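Local coordinates for putative oxidoreductase molybdopterin-binding subunit (Sulfolobus tokodaii, PDB 4ZOH), which binds a pterin cytosine dinucleotide cofactor and is probably the molybdenum-cofactor subunit of an oxidoreductase related to aldehyde oxidase and xanthine dehydrogenase, at residues I129-H132 with E133-G137; I641-A644 with V645-P648. All blocks are in the same frame, centred on the assembly; numbering follows the deposited sequence.

Contact 1: I129-H132 with E133-G137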
# COMPACT_ATOMS: atom_id res chain seq x y z
N ILE A 129 -1.05 37.12 -27.21
CA ILE A 129 -1.81 36.33 -28.15
C ILE A 129 -1.08 35.04 -28.45
O ILE A 129 -0.09 35.02 -29.19
CB ILE A 129 -2.03 37.06 -29.49
CG1 ILE A 129 -2.75 38.43 -29.32
CG2 ILE A 129 -2.62 36.11 -30.54
CD1 ILE A 129 -2.82 39.21 -30.65
N TYR A 130 -1.65 33.95 -27.96
CA TYR A 130 -1.11 32.61 -28.16
C TYR A 130 -1.47 32.01 -29.50
O TYR A 130 -0.74 31.16 -30.04
CB TYR A 130 -1.62 31.75 -26.99
CG TYR A 130 -1.19 30.30 -27.02
CD1 TYR A 130 -0.14 29.86 -26.17
CD2 TYR A 130 -1.81 29.39 -27.89
CE1 TYR A 130 0.27 28.54 -26.22
CE2 TYR A 130 -1.38 28.08 -27.97
CZ TYR A 130 -0.37 27.65 -27.11
OH TYR A 130 0.02 26.32 -27.13
N TYR A 131 -2.61 32.40 -30.07
CA TYR A 131 -3.10 31.77 -31.32
C TYR A 131 -3.99 32.81 -31.98
O TYR A 131 -4.73 33.52 -31.28
CB TYR A 131 -3.92 30.52 -31.05
CG TYR A 131 -4.68 29.98 -32.26
CD1 TYR A 131 -4.07 29.16 -33.20
CD2 TYR A 131 -6.02 30.33 -32.47
CE1 TYR A 131 -4.78 28.64 -34.28
CE2 TYR A 131 -6.76 29.82 -33.55
CZ TYR A 131 -6.14 29.00 -34.44
OH TYR A 131 -6.85 28.52 -35.48
N HIS A 132 -3.90 32.92 -33.30
CA HIS A 132 -4.69 33.91 -34.02
C HIS A 132 -4.73 33.53 -35.46
O HIS A 132 -3.76 33.71 -36.15
CB HIS A 132 -4.21 35.34 -33.89
CG HIS A 132 -5.05 36.32 -34.66
ND1 HIS A 132 -4.60 37.58 -35.01
CD2 HIS A 132 -6.30 36.22 -35.18
CE1 HIS A 132 -5.56 38.22 -35.67
NE2 HIS A 132 -6.59 37.41 -35.80
N GLU A 133 -5.87 32.99 -35.88
CA GLU A 133 -6.12 32.56 -37.24
C GLU A 133 -7.55 33.00 -37.61
O GLU A 133 -8.45 32.97 -36.77
CB GLU A 133 -6.03 31.02 -37.42
CG GLU A 133 -4.67 30.26 -37.45
CD GLU A 133 -3.40 31.04 -37.93
OE1 GLU A 133 -3.39 31.71 -38.98
OE2 GLU A 133 -2.37 30.96 -37.23
N ARG A 134 -7.73 33.38 -38.87
CA ARG A 134 -8.99 33.81 -39.44
C ARG A 134 -9.58 32.57 -40.05
O ARG A 134 -8.94 31.92 -40.86
CB ARG A 134 -8.71 34.92 -40.49
CG ARG A 134 -9.92 35.59 -41.11
CD ARG A 134 -9.67 37.06 -41.43
NE ARG A 134 -10.90 37.79 -41.16
CZ ARG A 134 -11.03 38.86 -40.37
NH1 ARG A 134 -9.98 39.42 -39.80
NH2 ARG A 134 -12.22 39.39 -40.18
N TRP A 135 -10.79 32.18 -39.64
CA TRP A 135 -11.41 30.98 -40.18
C TRP A 135 -12.45 31.38 -41.24
O TRP A 135 -13.38 32.11 -40.91
CB TRP A 135 -12.11 30.18 -39.06
CG TRP A 135 -11.14 29.41 -38.15
CD1 TRP A 135 -10.16 29.96 -37.33
CD2 TRP A 135 -11.06 27.99 -37.97
NE1 TRP A 135 -9.47 28.95 -36.70
CE2 TRP A 135 -10.00 27.74 -37.06
CE3 TRP A 135 -11.79 26.90 -38.50
CZ2 TRP A 135 -9.65 26.43 -36.68
CZ3 TRP A 135 -11.44 25.62 -38.13
CH2 TRP A 135 -10.37 25.38 -37.22
N LYS A 136 -12.33 30.78 -42.43
CA LYS A 136 -13.11 31.14 -43.58
C LYS A 136 -13.60 29.88 -44.22
O LYS A 136 -12.88 28.90 -44.36
CB LYS A 136 -12.25 31.94 -44.63
CG LYS A 136 -11.89 33.37 -44.22
CD LYS A 136 -10.93 34.09 -45.19
CE LYS A 136 -10.70 35.53 -44.72
NZ LYS A 136 -9.97 36.44 -45.68
N GLY A 137 -14.84 29.94 -44.67
CA GLY A 137 -15.35 28.83 -45.46
C GLY A 137 -16.55 29.26 -46.27
O GLY A 137 -17.20 30.30 -45.96
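Tyr131 and Trp135 project from the same face of one strand and join end to edge, with Glu133 between them in sequence. The one polar link is between the two aromatics: Trp135 NE1 gives its N-H to Tyr131 OH at 2.9 Å, with an angle of 148° at the hydrogen. The phenol oxygen meets the edge of the indole, about 15° out of its plane, and the two side chains run roughly perpendicular. With CG anti to the backbone N (chi1 168°), the Tyr131 ring lies forward along the strand, which carries its hydroxyl to the indole. Glu133 crosses the hydroxyl end of that ring at about a right angle and packs through carbon: CB comes within 3.3 Å of Tyr131 OH, and CG is 3.6 Å from Tyr131 CZ.

Beyond CG the contact loosens. Glu133 is an exposed residue, and its bent chain curls the carboxylate back beside His132 O, two acceptors with no bond between them.

The other face of the strand carries His132, bonded to Asp317 and stacked with Tyr319, and Arg134, in a salt bridge with Asp315. Strand 129-138 is an edge strand, antiparallel to 313-321. A classic beta bulge places Tyr130 and Tyr131 both opposite Ala320, and helix 288-304 underlies the aromatic face, with Tyr131 on Lys299 and Trp135 on Val302.

Contact 2: I641-A644 with V645-P648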
# COMPACT_ATOMS: atom_id res chain seq x y z
N ILE A 641 -22.50 24.64 -7.38
CA ILE A 641 -22.88 23.49 -8.21
C ILE A 641 -24.29 23.01 -7.70
O ILE A 641 -24.60 23.20 -6.51
CB ILE A 641 -21.81 22.37 -8.24
CG1 ILE A 641 -21.70 21.58 -6.92
CG2 ILE A 641 -20.47 23.01 -8.61
CD1 ILE A 641 -20.97 20.22 -7.13
N PRO A 642 -25.13 22.43 -8.58
CA PRO A 642 -26.51 22.16 -8.08
C PRO A 642 -26.62 21.00 -7.05
O PRO A 642 -25.89 19.99 -7.15
CB PRO A 642 -27.29 21.78 -9.33
CG PRO A 642 -26.31 21.42 -10.34
CD PRO A 642 -25.02 22.18 -10.03
N THR A 643 -27.47 21.19 -6.05
CA THR A 643 -28.01 20.06 -5.27
C THR A 643 -29.13 19.33 -6.02
O THR A 643 -29.54 19.76 -7.12
CB THR A 643 -28.51 20.55 -3.91
OG1 THR A 643 -29.82 21.14 -4.08
CG2 THR A 643 -27.57 21.59 -3.28
N ALA A 644 -29.68 18.26 -5.41
CA ALA A 644 -30.80 17.53 -5.96
C ALA A 644 -32.08 18.41 -6.13
O ALA A 644 -32.90 18.21 -7.01
CB ALA A 644 -31.06 16.33 -5.06
N VAL A 645 -32.18 19.47 -5.34
CA VAL A 645 -33.28 20.36 -5.48
C VAL A 645 -33.20 21.12 -6.84
O VAL A 645 -34.22 21.38 -7.46
CB VAL A 645 -33.33 21.29 -4.26
CG1 VAL A 645 -34.47 22.33 -4.42
CG2 VAL A 645 -33.61 20.45 -2.99
N GLU A 646 -32.01 21.43 -7.35
CA GLU A 646 -31.98 22.27 -8.55
C GLU A 646 -32.07 21.51 -9.89
O GLU A 646 -31.68 22.03 -10.88
CB GLU A 646 -30.79 23.23 -8.50
CG GLU A 646 -30.95 24.31 -7.45
CD GLU A 646 -30.64 23.81 -6.04
OE1 GLU A 646 -29.66 23.02 -5.88
OE2 GLU A 646 -31.37 24.19 -5.10
N ILE A 647 -32.54 20.28 -9.93
CA ILE A 647 -32.52 19.57 -11.17
C ILE A 647 -33.91 19.62 -11.78
O ILE A 647 -34.88 19.82 -11.07
CB ILE A 647 -31.97 18.11 -11.02
CG1 ILE A 647 -32.99 17.21 -10.30
CG2 ILE A 647 -30.53 18.15 -10.45
CD1 ILE A 647 -32.70 15.69 -10.17
N PRO A 648 -34.01 19.38 -13.11
CA PRO A 648 -35.32 19.24 -13.67
C PRO A 648 -36.10 18.13 -12.93
O PRO A 648 -35.56 17.07 -12.62
CB PRO A 648 -35.05 18.84 -15.13
CG PRO A 648 -33.60 19.18 -15.38
CD PRO A 648 -32.96 18.92 -14.04
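Two torsions bring Thr643 and Glu646 together: chi1 of 79° sets Thr643 OG1 between its own backbone N and carbonyl carbon, and chi2 of 79° bends the Glu646 chain back toward it. Glu646 OE1 then takes two bonds from one residue. Thr643 OG1 donates to it at 2.6 Å, reaching the syn side of the carboxylate but tilted out of its plane. Thr643 N donates to the same oxygen, Glu646 OE1, at 2.9 Å, nearly along the C-O axis. The hydroxyl Thr643 OG1 in turn accepts from Val645 N at 3.2 Å, closing an ST turn, while Glu646 N bonds Thr643 O at 3.0 Å to make a beta turn.

Beside these bonds, Pro642 CB touches Glu646 CB at 3.9 Å, and Ile647 CG1 rests on the carbonyl oxygen Ala644 O. Pro642 and Ile647 also share Val612 of helix 600-619. Outside the chain, Glu646 OE2 bonds a backbone of another protein of the assembly.

Both carboxylate oxygens are therefore occupied. Their donors would probably stabilise an ionised Glu646; the bonds to Thr643 hold the turn in shape, and OE2 ties it to the neighbouring protein.

Overall arrangement
Contact 1 comes first along the chain, in the first of the two molybdopterin cofactor-binding regions, and contact 2 some five hundred residues later, in the second. Their centres are 38 Å apart and their nearest atoms about 28 Å, so they do not touch. They share no sheet: 129-137 belongs to the edge of a five-stranded mixed sheet, whereas 641-648 is a buried loop between helix 600-619 and strand 651-655. No other protein chain reaches contact 1. Contact 2 meets two, and the side chain of Ala644 lies about 11 Å from an iron-sulfur cluster. Contact 1 thus finishes a sheet edge at the surface, while contact 2 belongs to the interface where the chain meets its partners near the cofactors.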